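Local coordinates for protein probable phenazine-specific methyltransferase (Pseudomonas aeruginosa, PDB 2IP2) that transfers a methyl group from S-adenosyl-L-methionine to phenazine-1-carboxylate, giving 5-methylphenazine-1-carboxylate on the pathway to the virulence pigment pyocyanine, at residues D42-L47 with D74-Y79; F68-Q72 with T82-L88; G177-K183 with V205-L210; G194-E200 with V219-D225. Residue numbers count along the deposited sequence, not the author numbering.

Interaction 1 (D42-L47 with D74-Y79); sequences DSDETL and DTRDGY
This is a helix-start to beta-hairpin contact in the winged-helix-like dimerisation domain of the O-methyltransferase family. Residues 42-47 hold a loop and the first turn of helix 44-51. Residues 74-79 turn from strand 71-72 into strand 78-81. Ser43 is the N-cap, and Leu47 N bonds to Ser43 O at 2.8 Å. Thr75 to Asp77 have helical backbone angles, and Asp74 OD1 accepts from Asp77 N at 2.9 Å, an Asx motif. Closest CA pairs are Ser43-Thr75 (4.4 Å) and Asp42-Gly78 (4.8 Å). Gly78 has phi 111°, and a CB there would clash with Asp42 OD2. Tyr79 N donates to Asp42 O (2.9 Å). Asp44 N, in the first turn, donates to Thr75 OG1 (2.9 Å). A water joins Glu45 OE1 and Thr75 OG1, 2.6 Å from each. His59 of helix 55-67 bonds Asp44 OD2. The Tyr79 ring (chi1 m) extends to the helix start. Its CD2 lies 3.7 Å from Leu47 CD1, and its OH donates to Asp44 OD1 at 2.6 Å.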
loop_
_atom_site.group_PDB
_atom_site.type_symbol
_atom_site.label_atom_id
_atom_site.label_comp_id
_atom_site.label_asym_id
_atom_site.label_seq_id
_atom_site.Cartn_x
_atom_site.Cartn_y
_atom_site.Cartn_z
ATOM N N ASP A 42 -12.467 -16.998 -17.800
ATOM C CA ASP A 42 -11.070 -17.168 -17.390
ATOM C C ASP A 42 -10.043 -16.782 -18.462
ATOM O O ASP A 42 -8.858 -17.165 -18.401
ATOM C CB ASP A 42 -10.825 -18.570 -16.877
ATOM C CG ASP A 42 -10.887 -19.616 -17.979
ATOM O OD1 ASP A 42 -11.090 -19.240 -19.144
ATOM O OD2 ASP A 42 -10.782 -20.811 -17.661
ATOM N N SER A 43 -10.489 -15.960 -19.393
ATOM C CA SER A 43 -9.539 -15.268 -20.285
ATOM C C SER A 43 -9.697 -13.742 -20.223
ATOM O O SER A 43 -10.740 -13.234 -19.796
ATOM C CB SER A 43 -9.714 -15.732 -21.752
ATOM O OG SER A 43 -10.917 -15.222 -22.271
ATOM N N ASP A 44 -8.715 -13.012 -20.743
ATOM C CA ASP A 44 -8.802 -11.520 -20.775
ATOM C C ASP A 44 -10.038 -11.085 -21.523
ATOM O O ASP A 44 -10.747 -10.212 -21.084
ATOM C CB ASP A 44 -7.555 -10.891 -21.411
ATOM C CG ASP A 44 -6.263 -11.265 -20.696
ATOM O OD1 ASP A 44 -6.321 -11.467 -19.471
ATOM O OD2 ASP A 44 -5.185 -11.333 -21.348
ATOM N N GLU A 45 -10.315 -11.743 -22.644
ATOM C CA GLU A 45 -11.457 -11.406 -23.476
ATOM C C GLU A 45 -12.833 -11.646 -22.789
ATOM O O GLU A 45 -13.712 -10.774 -22.780
ATOM C CB GLU A 45 -11.325 -12.187 -24.795
ATOM C CG GLU A 45 -10.056 -11.823 -25.667
ATOM C CD GLU A 45 -8.725 -12.501 -25.202
ATOM O OE1 GLU A 45 -8.788 -13.535 -24.490
ATOM O OE2 GLU A 45 -7.600 -11.976 -25.535
ATOM N N THR A 46 -13.025 -12.832 -22.227
ATOM C CA THR A 46 -14.303 -13.119 -21.566
ATOM C C THR A 46 -14.461 -12.366 -20.244
ATOM O O THR A 46 -15.531 -11.890 -19.944
ATOM C CB THR A 46 -14.535 -14.614 -21.350
ATOM O OG1 THR A 46 -13.481 -15.158 -20.550
ATOM C CG2 THR A 46 -14.566 -15.342 -22.753
ATOM N N LEU A 47 -13.363 -12.197 -19.510
ATOM C CA LEU A 47 -13.406 -11.316 -18.305
ATOM C C LEU A 47 -13.792 -9.859 -18.651
ATOM O O LEU A 47 -14.690 -9.297 -18.054
ATOM C CB LEU A 47 -12.057 -11.389 -17.608
ATOM C CG LEU A 47 -11.881 -12.668 -16.758
ATOM C CD1 LEU A 47 -10.414 -12.780 -16.272
ATOM C CD2 LEU A 47 -12.883 -12.673 -15.594
ATOM N N ASP A 74 -2.821 -18.074 -16.815
ATOM C CA ASP A 74 -2.629 -17.070 -17.875
ATOM C C ASP A 74 -3.826 -17.065 -18.788
ATOM O O ASP A 74 -4.660 -17.898 -18.623
ATOM C CB ASP A 74 -1.311 -17.322 -18.645
ATOM C CG ASP A 74 -1.304 -18.617 -19.454
ATOM O OD1 ASP A 74 -2.345 -19.186 -19.824
ATOM O OD2 ASP A 74 -0.184 -19.069 -19.751
ATOM N N THR A 75 -3.950 -16.093 -19.680
ATOM C CA THR A 75 -5.162 -15.972 -20.483
ATOM C C THR A 75 -5.405 -17.166 -21.440
ATOM O O THR A 75 -6.539 -17.502 -21.707
ATOM C CB THR A 75 -5.203 -14.643 -21.250
ATOM O OG1 THR A 75 -6.500 -14.465 -21.821
ATOM C CG2 THR A 75 -4.087 -14.586 -22.337
ATOM N N ARG A 76 -4.333 -17.761 -21.953
ATOM C CA ARG A 76 -4.474 -18.812 -22.963
ATOM C C ARG A 76 -5.060 -20.072 -22.334
ATOM O O ARG A 76 -6.124 -20.525 -22.740
ATOM C CB ARG A 76 -3.132 -19.111 -23.635
ATOM C CG ARG A 76 -3.354 -19.759 -25.015
ATOM C CD ARG A 76 -2.261 -19.413 -25.973
ATOM N NE ARG A 76 -2.598 -18.252 -26.786
ATOM C CZ ARG A 76 -1.683 -17.568 -27.451
ATOM N NH1 ARG A 76 -0.420 -17.932 -27.343
ATOM N NH2 ARG A 76 -2.021 -16.512 -28.190
ATOM N N ASP A 77 -4.371 -20.591 -21.303
ATOM C CA ASP A 77 -4.832 -21.803 -20.627
ATOM C C ASP A 77 -5.956 -21.490 -19.642
ATOM O O ASP A 77 -6.708 -22.389 -19.225
ATOM C CB ASP A 77 -3.667 -22.477 -19.890
ATOM C CG ASP A 77 -2.456 -22.716 -20.798
ATOM O OD1 ASP A 77 -2.679 -23.097 -21.971
ATOM O OD2 ASP A 77 -1.288 -22.482 -20.348
ATOM N N GLY A 78 -6.077 -20.213 -19.271
ATOM C CA GLY A 78 -7.109 -19.789 -18.356
ATOM C C GLY A 78 -6.559 -19.348 -17.006
ATOM O O GLY A 78 -5.621 -19.911 -16.504
ATOM N N TYR A 79 -7.090 -18.321 -16.431
ATOM C CA TYR A 79 -6.750 -17.873 -15.065
ATOM C C TYR A 79 -7.405 -18.780 -14.051
ATOM O O TYR A 79 -8.411 -19.414 -14.358
ATOM C CB TYR A 79 -7.299 -16.467 -14.867
ATOM C CG TYR A 79 -6.571 -15.442 -15.677
ATOM C CD1 TYR A 79 -5.198 -15.207 -15.471
ATOM C CD2 TYR A 79 -7.242 -14.714 -16.640
ATOM C CE1 TYR A 79 -4.501 -14.251 -16.252
ATOM C CE2 TYR A 79 -6.571 -13.743 -17.419
ATOM C CZ TYR A 79 -5.219 -13.497 -17.203
ATOM O OH TYR A 79 -4.556 -12.576 -17.980
HETATM O O HOH W 1 -6.910 -15.382 -24.209
#

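Interaction 2 (F68-Q72 with T82-L88); sequences FEIFQ and TPTSHLL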
loop_
_atom_site.group_PDB
_atom_site.type_symbol
_atom_site.label_atom_id
_atom_site.label_comp_id
_atom_site.label_asym_id
_atom_site.label_seq_id
_atom_site.Cartn_x
_atom_site.Cartn_y
_atom_site.Cartn_z
ATOM N N PHE A 68 2.015 -11.096 -8.199
ATOM C CA PHE A 68 1.992 -11.032 -6.759
ATOM C C PHE A 68 1.213 -12.219 -6.153
ATOM O O PHE A 68 0.770 -12.191 -4.993
ATOM C CB PHE A 68 1.447 -9.638 -6.303
ATOM C CG PHE A 68 2.478 -8.509 -6.374
ATOM C CD1 PHE A 68 3.548 -8.459 -5.446
ATOM C CD2 PHE A 68 2.341 -7.459 -7.293
ATOM C CE1 PHE A 68 4.481 -7.429 -5.479
ATOM C CE2 PHE A 68 3.264 -6.410 -7.323
ATOM C CZ PHE A 68 4.353 -6.394 -6.426
ATOM N N GLU A 69 1.042 -13.293 -6.928
ATOM C CA GLU A 69 0.462 -14.544 -6.381
ATOM C C GLU A 69 -0.936 -14.405 -5.832
ATOM O O GLU A 69 -1.368 -15.172 -4.973
ATOM C CB GLU A 69 1.411 -15.192 -5.338
ATOM C CG GLU A 69 2.719 -15.605 -6.018
ATOM C CD GLU A 69 3.707 -16.271 -5.057
ATOM O OE1 GLU A 69 3.277 -16.654 -3.929
ATOM O OE2 GLU A 69 4.888 -16.367 -5.449
ATOM N N ILE A 70 -1.665 -13.439 -6.363
ATOM C CA ILE A 70 -3.065 -13.278 -6.012
ATOM C C ILE A 70 -3.946 -14.146 -6.874
ATOM O O ILE A 70 -4.732 -14.933 -6.332
ATOM C CB ILE A 70 -3.466 -11.796 -5.954
ATOM C CG1 ILE A 70 -2.809 -11.228 -4.671
ATOM C CG2 ILE A 70 -5.013 -11.647 -5.920
ATOM C CD1 ILE A 70 -2.785 -9.759 -4.513
ATOM N N PHE A 71 -3.858 -14.041 -8.188
ATOM C CA PHE A 71 -4.429 -15.126 -9.031
ATOM C C PHE A 71 -3.272 -15.987 -9.617
ATOM O O PHE A 71 -2.100 -15.678 -9.392
ATOM C CB PHE A 71 -5.249 -14.538 -10.198
ATOM C CG PHE A 71 -6.500 -13.809 -9.754
ATOM C CD1 PHE A 71 -7.638 -14.516 -9.397
ATOM C CD2 PHE A 71 -6.542 -12.402 -9.658
ATOM C CE1 PHE A 71 -8.784 -13.899 -8.974
ATOM C CE2 PHE A 71 -7.763 -11.741 -9.214
ATOM C CZ PHE A 71 -8.870 -12.515 -8.847
ATOM N N GLN A 72 -3.606 -17.017 -10.408
ATOM C CA GLN A 72 -2.583 -17.789 -11.128
ATOM C C GLN A 72 -3.033 -18.134 -12.535
ATOM O O GLN A 72 -4.189 -17.898 -12.895
ATOM C CB GLN A 72 -2.190 -19.088 -10.374
ATOM C CG GLN A 72 -3.296 -20.186 -10.288
ATOM C CD GLN A 72 -2.886 -21.398 -9.425
ATOM O OE1 GLN A 72 -3.604 -21.792 -8.514
ATOM N NE2 GLN A 72 -1.750 -21.997 -9.737
ATOM N N THR A 82 -6.191 -18.684 -6.354
ATOM C CA THR A 82 -5.140 -19.133 -5.440
ATOM C C THR A 82 -5.748 -19.105 -4.021
ATOM O O THR A 82 -6.854 -18.556 -3.843
ATOM C CB THR A 82 -3.911 -18.211 -5.526
ATOM O OG1 THR A 82 -4.290 -16.850 -5.224
ATOM C CG2 THR A 82 -3.231 -18.295 -6.943
ATOM N N PRO A 83 -5.093 -19.733 -3.011
ATOM C CA PRO A 83 -5.621 -19.504 -1.654
ATOM C C PRO A 83 -5.879 -18.010 -1.301
ATOM O O PRO A 83 -6.873 -17.717 -0.627
ATOM C CB PRO A 83 -4.553 -20.098 -0.712
ATOM C CG PRO A 83 -3.621 -20.919 -1.603
ATOM C CD PRO A 83 -3.971 -20.699 -3.048
ATOM N N THR A 84 -5.024 -17.109 -1.775
ATOM C CA THR A 84 -5.195 -15.675 -1.522
ATOM C C THR A 84 -6.481 -15.145 -2.228
ATOM O O THR A 84 -7.312 -14.495 -1.580
ATOM C CB THR A 84 -3.941 -14.824 -1.936
ATOM O OG1 THR A 84 -2.798 -15.245 -1.175
ATOM C CG2 THR A 84 -4.170 -13.362 -1.587
ATOM N N SER A 85 -6.643 -15.433 -3.525
ATOM C CA SER A 85 -7.806 -14.881 -4.267
ATOM C C SER A 85 -9.168 -15.501 -3.877
ATOM O O SER A 85 -10.215 -14.870 -3.967
ATOM C CB SER A 85 -7.582 -14.889 -5.775
ATOM O OG SER A 85 -7.650 -16.195 -6.347
ATOM N N HIS A 86 -9.147 -16.755 -3.453
ATOM C CA HIS A 86 -10.343 -17.382 -2.829
ATOM C C HIS A 86 -10.901 -16.547 -1.691
ATOM O O HIS A 86 -12.097 -16.474 -1.483
ATOM C CB HIS A 86 -10.002 -18.809 -2.364
ATOM C CG HIS A 86 -10.039 -19.825 -3.462
ATOM N ND1 HIS A 86 -11.133 -19.996 -4.282
ATOM C CD2 HIS A 86 -9.131 -20.755 -3.847
ATOM C CE1 HIS A 86 -10.895 -20.977 -5.132
ATOM N NE2 HIS A 86 -9.691 -21.456 -4.884
ATOM N N LEU A 87 -10.020 -15.859 -0.982
ATOM C CA LEU A 87 -10.480 -14.967 0.086
ATOM C C LEU A 87 -11.193 -13.723 -0.412
ATOM O O LEU A 87 -11.816 -12.987 0.375
ATOM C CB LEU A 87 -9.301 -14.570 0.970
ATOM C CG LEU A 87 -8.726 -15.670 1.870
ATOM C CD1 LEU A 87 -7.427 -15.164 2.370
ATOM C CD2 LEU A 87 -9.674 -15.855 3.038
ATOM N N LEU A 88 -11.107 -13.464 -1.712
ATOM C CA LEU A 88 -11.839 -12.350 -2.278
ATOM C C LEU A 88 -13.214 -12.708 -2.795
ATOM O O LEU A 88 -13.997 -11.810 -3.183
ATOM C CB LEU A 88 -11.027 -11.680 -3.415
ATOM C CG LEU A 88 -9.599 -11.248 -3.105
ATOM C CD1 LEU A 88 -8.959 -10.832 -4.401
ATOM C CD2 LEU A 88 -9.553 -10.126 -2.036
#
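Apolar packing makes up much of this contact. Ile70 CG1 lies 4.0 Å from Thr84 CG2, and Ile70 CG2 lies 4.3 Å from Leu88 CD1. The methyl of Thr82 sits against Phe71 and Gln72. Its CG2 is 3.5 Å from Phe71 C and 3.7 Å from Gln72 CB. Ser85 CB makes a CH-pi contact with the Phe71 ring, over its face and 3.9 Å from the centroid. The CA-to-CB bond of Phe71 points away from residues 82-88, but its m rotamer brings the ring back beside Ser85.

Both segments lie in the dimerisation domain, where they bring two helix ends together. Glu69 has positive phi and is the C-prime residue of the Schellman motif that ends helix 55-67. Thr82 starts the short, weakly bonded helix 83-86 just after strand 78-81.

The polar bonds lie mostly within residues 82-88. Thr82 and Ser85 form a capping box: Thr82 N donates to Ser85 OG at 2.9 Å, and Ser85 N to Thr82 OG1 at 3.2 Å. Ser85 OG also bonds Asn81. Between the segments, Thr82 OG1 has a weak, unsettled hydrogen bond to Glu69 O at 3.4 Å. The position of Thr82 OG1 is less certain, so distances to it are approximate.

Helices 6-30, 33-38 and 55-67 pack on the Phe71 side chain. Thr84 and Leu87 touch Leu12 of the second subunit, which places residues 82-88 at the dimer interface.

Interaction 3 (G177-K183 with V205-L210); sequences GSGELTK and VARDNL
Asn209 is the polar hub of this contact. With chi1 t, its ND2 donates to Ser178 O at 2.9 Å and to Glu180 OE2 at 2.7 Å. Glu180 has chi1 and chi2 both m, and its OE1 bonds Asn154. Lys183 NZ adds a weak bond to Asn209 O at 3.3 Å. A water accepts from Ala206 N (3.0 Å) and donates to Gly177 O (2.8 Å).

Residues 177-179 belong to the glycine-rich loop after strand 170-174 of the class I methyltransferase Rossmann-like fold. Gly177 (phi 65°) and Gly179 (phi 95°) have positive phi. Gly179 is the N-cap of helix 180-188. A CB on it would lie 3.1 Å from Leu210 CD1. The closest CA pair is Ser178-Ala206, at 4.4 Å. Residues 205-209 are helical, and Leu210 leaves that helix.

Ser178 CB is 3.7 Å from Val205 CG1. Ala206 CB is 3.5 Å from Gly177 O. Leu210 CD2 lies 3.7 Å from Gly179 O and 3.8 Å from Lys183 CB.

Gly177 N bonds Asp198, predicted to bind S-adenosyl-L-methionine, so the loop borders the probable cofactor site. Thr182, Ala206 and Leu210 all rest on Met196 of strand 193-198, which joins both helix ends to the sheet.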
loop_
_atom_site.group_PDB
_atom_site.type_symbol
_atom_site.label_atom_id
_atom_site.label_comp_id
_atom_site.label_asym_id
_atom_site.label_seq_id
_atom_site.Cartn_x
_atom_site.Cartn_y
_atom_site.Cartn_z
ATOM N N GLY A 177 -22.401 -7.297 20.920
ATOM C CA GLY A 177 -22.672 -6.625 19.629
ATOM C C GLY A 177 -23.663 -7.400 18.758
ATOM O O GLY A 177 -24.758 -7.725 19.219
ATOM N N SER A 178 -23.284 -7.688 17.512
ATOM C CA SER A 178 -24.118 -8.483 16.610
ATOM C C SER A 178 -24.099 -9.967 16.965
ATOM O O SER A 178 -24.897 -10.722 16.458
ATOM C CB SER A 178 -23.670 -8.300 15.139
ATOM O OG SER A 178 -22.412 -8.852 14.936
ATOM N N GLY A 179 -23.160 -10.379 17.811
ATOM C CA GLY A 179 -23.148 -11.753 18.304
ATOM C C GLY A 179 -22.289 -12.770 17.591
ATOM O O GLY A 179 -22.501 -13.976 17.753
ATOM N N GLU A 180 -21.309 -12.329 16.796
ATOM C CA GLU A 180 -20.543 -13.307 16.004
ATOM C C GLU A 180 -19.743 -14.297 16.840
ATOM O O GLU A 180 -19.605 -15.451 16.454
ATOM C CB GLU A 180 -19.620 -12.598 14.990
ATOM C CG GLU A 180 -20.429 -11.879 13.874
ATOM C CD GLU A 180 -21.175 -12.863 12.935
ATOM O OE1 GLU A 180 -20.575 -13.861 12.492
ATOM O OE2 GLU A 180 -22.336 -12.607 12.581
ATOM N N LEU A 181 -19.199 -13.833 17.966
ATOM C CA LEU A 181 -18.413 -14.712 18.850
ATOM C C LEU A 181 -19.278 -15.807 19.468
ATOM O O LEU A 181 -18.944 -17.018 19.416
ATOM C CB LEU A 181 -17.701 -13.895 19.940
ATOM C CG LEU A 181 -16.906 -14.644 21.007
ATOM C CD1 LEU A 181 -15.933 -15.723 20.421
ATOM C CD2 LEU A 181 -16.158 -13.646 21.934
ATOM N N THR A 182 -20.422 -15.392 19.994
ATOM C CA THR A 182 -21.401 -16.351 20.522
ATOM C C THR A 182 -21.796 -17.364 19.429
ATOM O O THR A 182 -21.805 -18.577 19.671
ATOM C CB THR A 182 -22.633 -15.594 21.046
ATOM O OG1 THR A 182 -22.250 -14.874 22.236
ATOM C CG2 THR A 182 -23.767 -16.554 21.401
ATOM N N LYS A 183 -22.075 -16.870 18.223
ATOM C CA LYS A 183 -22.479 -17.773 17.156
ATOM C C LYS A 183 -21.362 -18.753 16.758
ATOM O O LYS A 183 -21.634 -19.935 16.610
ATOM C CB LYS A 183 -22.995 -16.979 15.959
ATOM C CG LYS A 183 -23.076 -17.768 14.672
ATOM C CD LYS A 183 -23.106 -16.788 13.527
ATOM C CE LYS A 183 -24.416 -16.020 13.533
ATOM N NZ LYS A 183 -25.365 -16.612 12.525
ATOM N N VAL A 205 -29.962 -6.101 16.499
ATOM C CA VAL A 205 -29.096 -6.757 15.505
ATOM C C VAL A 205 -28.850 -8.217 15.858
ATOM O O VAL A 205 -29.023 -9.115 15.016
ATOM C CB VAL A 205 -27.738 -6.038 15.317
ATOM C CG1 VAL A 205 -26.930 -6.733 14.220
ATOM C CG2 VAL A 205 -27.955 -4.529 15.005
ATOM N N ALA A 206 -28.478 -8.438 17.112
ATOM C CA ALA A 206 -28.208 -9.776 17.621
ATOM C C ALA A 206 -29.456 -10.673 17.652
ATOM O O ALA A 206 -29.377 -11.893 17.472
ATOM C CB ALA A 206 -27.575 -9.708 19.019
ATOM N N ARG A 207 -30.603 -10.074 17.900
ATOM C CA ARG A 207 -31.842 -10.840 17.995
ATOM C C ARG A 207 -32.105 -11.409 16.609
ATOM O O ARG A 207 -32.567 -12.543 16.466
ATOM C CB ARG A 207 -32.971 -9.891 18.434
ATOM C CG ARG A 207 -34.211 -10.537 18.948
ATOM C CD ARG A 207 -35.152 -9.463 19.577
ATOM N NE ARG A 207 -34.630 -8.865 20.811
ATOM C CZ ARG A 207 -34.467 -9.505 21.976
ATOM N NH1 ARG A 207 -34.761 -10.805 22.095
ATOM N NH2 ARG A 207 -33.996 -8.849 23.036
ATOM N N ASP A 208 -31.741 -10.632 15.593
ATOM C CA ASP A 208 -31.843 -11.057 14.209
ATOM C C ASP A 208 -30.726 -12.029 13.793
ATOM O O ASP A 208 -30.998 -13.120 13.239
ATOM C CB ASP A 208 -31.797 -9.811 13.320
ATOM C CG ASP A 208 -32.227 -10.088 11.911
ATOM O OD1 ASP A 208 -31.362 -10.473 11.068
ATOM O OD2 ASP A 208 -33.447 -9.883 11.638
ATOM N N ASN A 209 -29.474 -11.645 14.085
ATOM C CA ASN A 209 -28.315 -12.420 13.648
ATOM C C ASN A 209 -28.282 -13.809 14.275
ATOM O O ASN A 209 -27.801 -14.774 13.672
ATOM C CB ASN A 209 -27.012 -11.655 13.962
ATOM C CG ASN A 209 -25.789 -12.275 13.282
ATOM O OD1 ASN A 209 -25.880 -12.803 12.171
ATOM N ND2 ASN A 209 -24.620 -12.203 13.948
ATOM N N LEU A 210 -28.818 -13.893 15.485
ATOM C CA LEU A 210 -28.866 -15.095 16.284
ATOM C C LEU A 210 -30.261 -15.714 16.346
ATOM O O LEU A 210 -30.512 -16.508 17.251
ATOM C CB LEU A 210 -28.453 -14.778 17.750
ATOM C CG LEU A 210 -26.998 -14.312 18.022
ATOM C CD1 LEU A 210 -26.870 -14.073 19.477
ATOM C CD2 LEU A 210 -25.928 -15.311 17.602
HETATM O O HOH W 2 -27.271 -6.425 18.975
#

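Interaction 4 (G194-E200 with V219-D225); sequences GVMLDRE and VSLVGGD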
loop_
_atom_site.group_PDB
_atom_site.type_symbol
_atom_site.label_atom_id
_atom_site.label_comp_id
_atom_site.label_asym_id
_atom_site.label_seq_id
_atom_site.Cartn_x
_atom_site.Cartn_y
_atom_site.Cartn_z
ATOM N N GLY A 194 -24.989 -20.368 26.390
ATOM C CA GLY A 194 -24.440 -19.046 26.577
ATOM C C GLY A 194 -25.464 -17.946 26.725
ATOM O O GLY A 194 -26.614 -18.081 26.304
ATOM N N VAL A 195 -24.999 -16.847 27.303
ATOM C CA VAL A 195 -25.747 -15.609 27.410
ATOM C C VAL A 195 -24.945 -14.495 26.755
ATOM O O VAL A 195 -23.720 -14.349 26.997
ATOM C CB VAL A 195 -25.995 -15.231 28.909
ATOM C CG1 VAL A 195 -26.725 -13.910 29.000
ATOM C CG2 VAL A 195 -26.850 -16.336 29.608
ATOM N N MET A 196 -25.615 -13.721 25.921
ATOM C CA MET A 196 -25.008 -12.512 25.416
ATOM C C MET A 196 -25.638 -11.299 26.080
ATOM O O MET A 196 -26.857 -11.088 26.035
ATOM C CB MET A 196 -25.205 -12.416 23.903
ATOM C CG MET A 196 -24.799 -11.061 23.293
ATOM S SD MET A 196 -25.142 -11.075 21.539
ATOM C CE MET A 196 -24.375 -12.638 21.133
ATOM N N LEU A 197 -24.773 -10.488 26.669
ATOM C CA LEU A 197 -25.145 -9.216 27.259
ATOM C C LEU A 197 -24.794 -8.078 26.300
ATOM O O LEU A 197 -23.718 -8.040 25.725
ATOM C CB LEU A 197 -24.340 -9.025 28.550
ATOM C CG LEU A 197 -24.553 -7.750 29.368
ATOM C CD1 LEU A 197 -25.961 -7.775 30.043
ATOM C CD2 LEU A 197 -23.438 -7.652 30.467
ATOM N N ASP A 198 -25.693 -7.129 26.163
ATOM C CA ASP A 198 -25.346 -5.818 25.623
ATOM C C ASP A 198 -26.292 -4.814 26.257
ATOM O O ASP A 198 -27.089 -5.197 27.107
ATOM C CB ASP A 198 -25.412 -5.791 24.080
ATOM C CG ASP A 198 -24.458 -4.786 23.472
ATOM O OD1 ASP A 198 -24.308 -3.662 24.041
ATOM O OD2 ASP A 198 -23.856 -5.120 22.416
ATOM N N ARG A 199 -26.164 -3.539 25.874
ATOM C CA ARG A 199 -26.963 -2.424 26.440
ATOM C C ARG A 199 -28.427 -2.589 26.039
ATOM O O ARG A 199 -28.707 -2.963 24.905
ATOM C CB ARG A 199 -26.413 -1.095 25.896
ATOM C CG ARG A 199 -26.512 0.087 26.867
ATOM C CD ARG A 199 -25.347 1.104 26.667
ATOM N NE ARG A 199 -24.804 1.704 27.910
ATOM C CZ ARG A 199 -25.209 1.438 29.160
ATOM N NH1 ARG A 199 -26.183 0.572 29.389
ATOM N NH2 ARG A 199 -24.637 2.058 30.196
ATOM N N GLU A 200 -29.380 -2.337 26.933
ATOM C CA GLU A 200 -30.778 -2.499 26.494
ATOM C C GLU A 200 -31.112 -1.490 25.387
ATOM O O GLU A 200 -30.682 -0.315 25.437
ATOM C CB GLU A 200 -31.812 -2.503 27.635
ATOM C CG GLU A 200 -31.632 -1.442 28.696
ATOM C CD GLU A 200 -32.908 -1.202 29.479
ATOM O OE1 GLU A 200 -33.323 -2.101 30.258
ATOM O OE2 GLU A 200 -33.495 -0.110 29.315
ATOM N N VAL A 219 -28.975 -20.099 23.445
ATOM C CA VAL A 219 -28.468 -18.838 23.919
ATOM C C VAL A 219 -29.666 -18.021 24.329
ATOM O O VAL A 219 -30.759 -18.242 23.797
ATOM C CB VAL A 219 -27.618 -18.109 22.806
ATOM C CG1 VAL A 219 -28.439 -17.824 21.583
ATOM C CG2 VAL A 219 -27.016 -16.766 23.297
ATOM N N SER A 220 -29.466 -17.081 25.263
ATOM C CA SER A 220 -30.416 -15.995 25.471
ATOM C C SER A 220 -29.676 -14.672 25.441
ATOM O O SER A 220 -28.431 -14.657 25.575
ATOM C CB SER A 220 -31.132 -16.177 26.817
ATOM O OG SER A 220 -30.211 -16.247 27.901
ATOM N N LEU A 221 -30.422 -13.576 25.272
ATOM C CA LEU A 221 -29.865 -12.242 25.312
ATOM C C LEU A 221 -30.295 -11.541 26.591
ATOM O O LEU A 221 -31.428 -11.693 27.040
ATOM C CB LEU A 221 -30.310 -11.393 24.112
ATOM C CG LEU A 221 -30.347 -11.950 22.684
ATOM C CD1 LEU A 221 -30.685 -10.844 21.634
ATOM C CD2 LEU A 221 -29.000 -12.550 22.340
ATOM N N VAL A 222 -29.420 -10.738 27.172
ATOM C CA VAL A 222 -29.889 -9.827 28.225
ATOM C C VAL A 222 -29.479 -8.374 27.987
ATOM O O VAL A 222 -28.390 -8.115 27.482
ATOM C CB VAL A 222 -29.654 -10.354 29.692
ATOM C CG1 VAL A 222 -28.946 -11.640 29.742
ATOM C CG2 VAL A 222 -29.108 -9.262 30.683
ATOM N N GLY A 223 -30.399 -7.444 28.282
ATOM C CA GLY A 223 -30.113 -6.019 28.127
ATOM C C GLY A 223 -29.701 -5.527 29.505
ATOM O O GLY A 223 -30.367 -5.830 30.496
ATOM N N GLY A 224 -28.606 -4.793 29.583
ATOM C CA GLY A 224 -28.143 -4.341 30.871
ATOM C C GLY A 224 -26.822 -3.653 30.705
ATOM O O GLY A 224 -26.234 -3.675 29.615
ATOM N N ASP A 225 -26.341 -3.038 31.780
ATOM C CA ASP A 225 -25.073 -2.328 31.704
ATOM C C ASP A 225 -24.060 -3.184 32.425
ATOM O O ASP A 225 -24.197 -3.462 33.617
ATOM C CB ASP A 225 -25.203 -0.908 32.305
ATOM C CG ASP A 225 -23.841 -0.236 32.605
ATOM O OD1 ASP A 225 -22.758 -0.720 32.184
ATOM O OD2 ASP A 225 -23.877 0.810 33.308
#
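Val222 overlaps two side chains of the neighbouring strand: its CG1 is 3.3 Å from Val195 CG1, and its CG2 is 3.5 Å from Leu197 CD1. On the face with Met196 and Asp198, Met196 CB is 4.1 Å from Leu221 CD2.

The strands run parallel; their axes approach to 4.8 Å and their directions differ by 24°. Five backbone hydrogen bonds join the segments, the last from Gly224 just past the strand. Ser220 N donates to Gly194 O (3.2 Å), Met196 N to Ser220 O (3.0 Å), Val222 N to Met196 O (2.8 Å), Asp198 N to Val222 O (3.2 Å) and Gly224 N to Asp198 O (2.9 Å).

Past the strand ends, Arg199 NH2 forms a salt bridge with Asp225 OD2 at 3.4 Å, and Asp225 OD1 bonds Leu227 N.

Asp198 ends its strand and is predicted to bind S-adenosyl-L-methionine; an acidic residue at this strand end commonly binds the cofactor ribose in class I methyltransferases. Its OD1 accepts from Arg199 N (2.6 Å), and its OD2 bonds Gly177 N.

Within this chain strand 219-223 is outermost, followed by 193-198 and 170-174. Helices 180-188, 204-209 and 211-215 pack on the face bearing Met196, Val219 and Leu221.

How the interactions relate
The four contacts form two pairs in two domains. Interactions 1 and 2 come first along the chain, with alternating segments in the dimerisation domain. Their centres are 15 Å apart, and they share the small sheet of strands 71-72 and 78-81. Interaction 2 reaches the second subunit. Interactions 3 and 4 follow in the methyltransferase domain, also with alternating segments. Their centres are 10 Å apart. They meet where Gly177 N approaches Asp198 OD2 (3.0 Å) and Met196 CE packs on Gly179 CA (3.2 Å), beside the predicted cofactor site. Interaction 2, at the dimer interface, thus lies about 30 Å, centre to centre, from interaction 3, beside the predicted cofactor site.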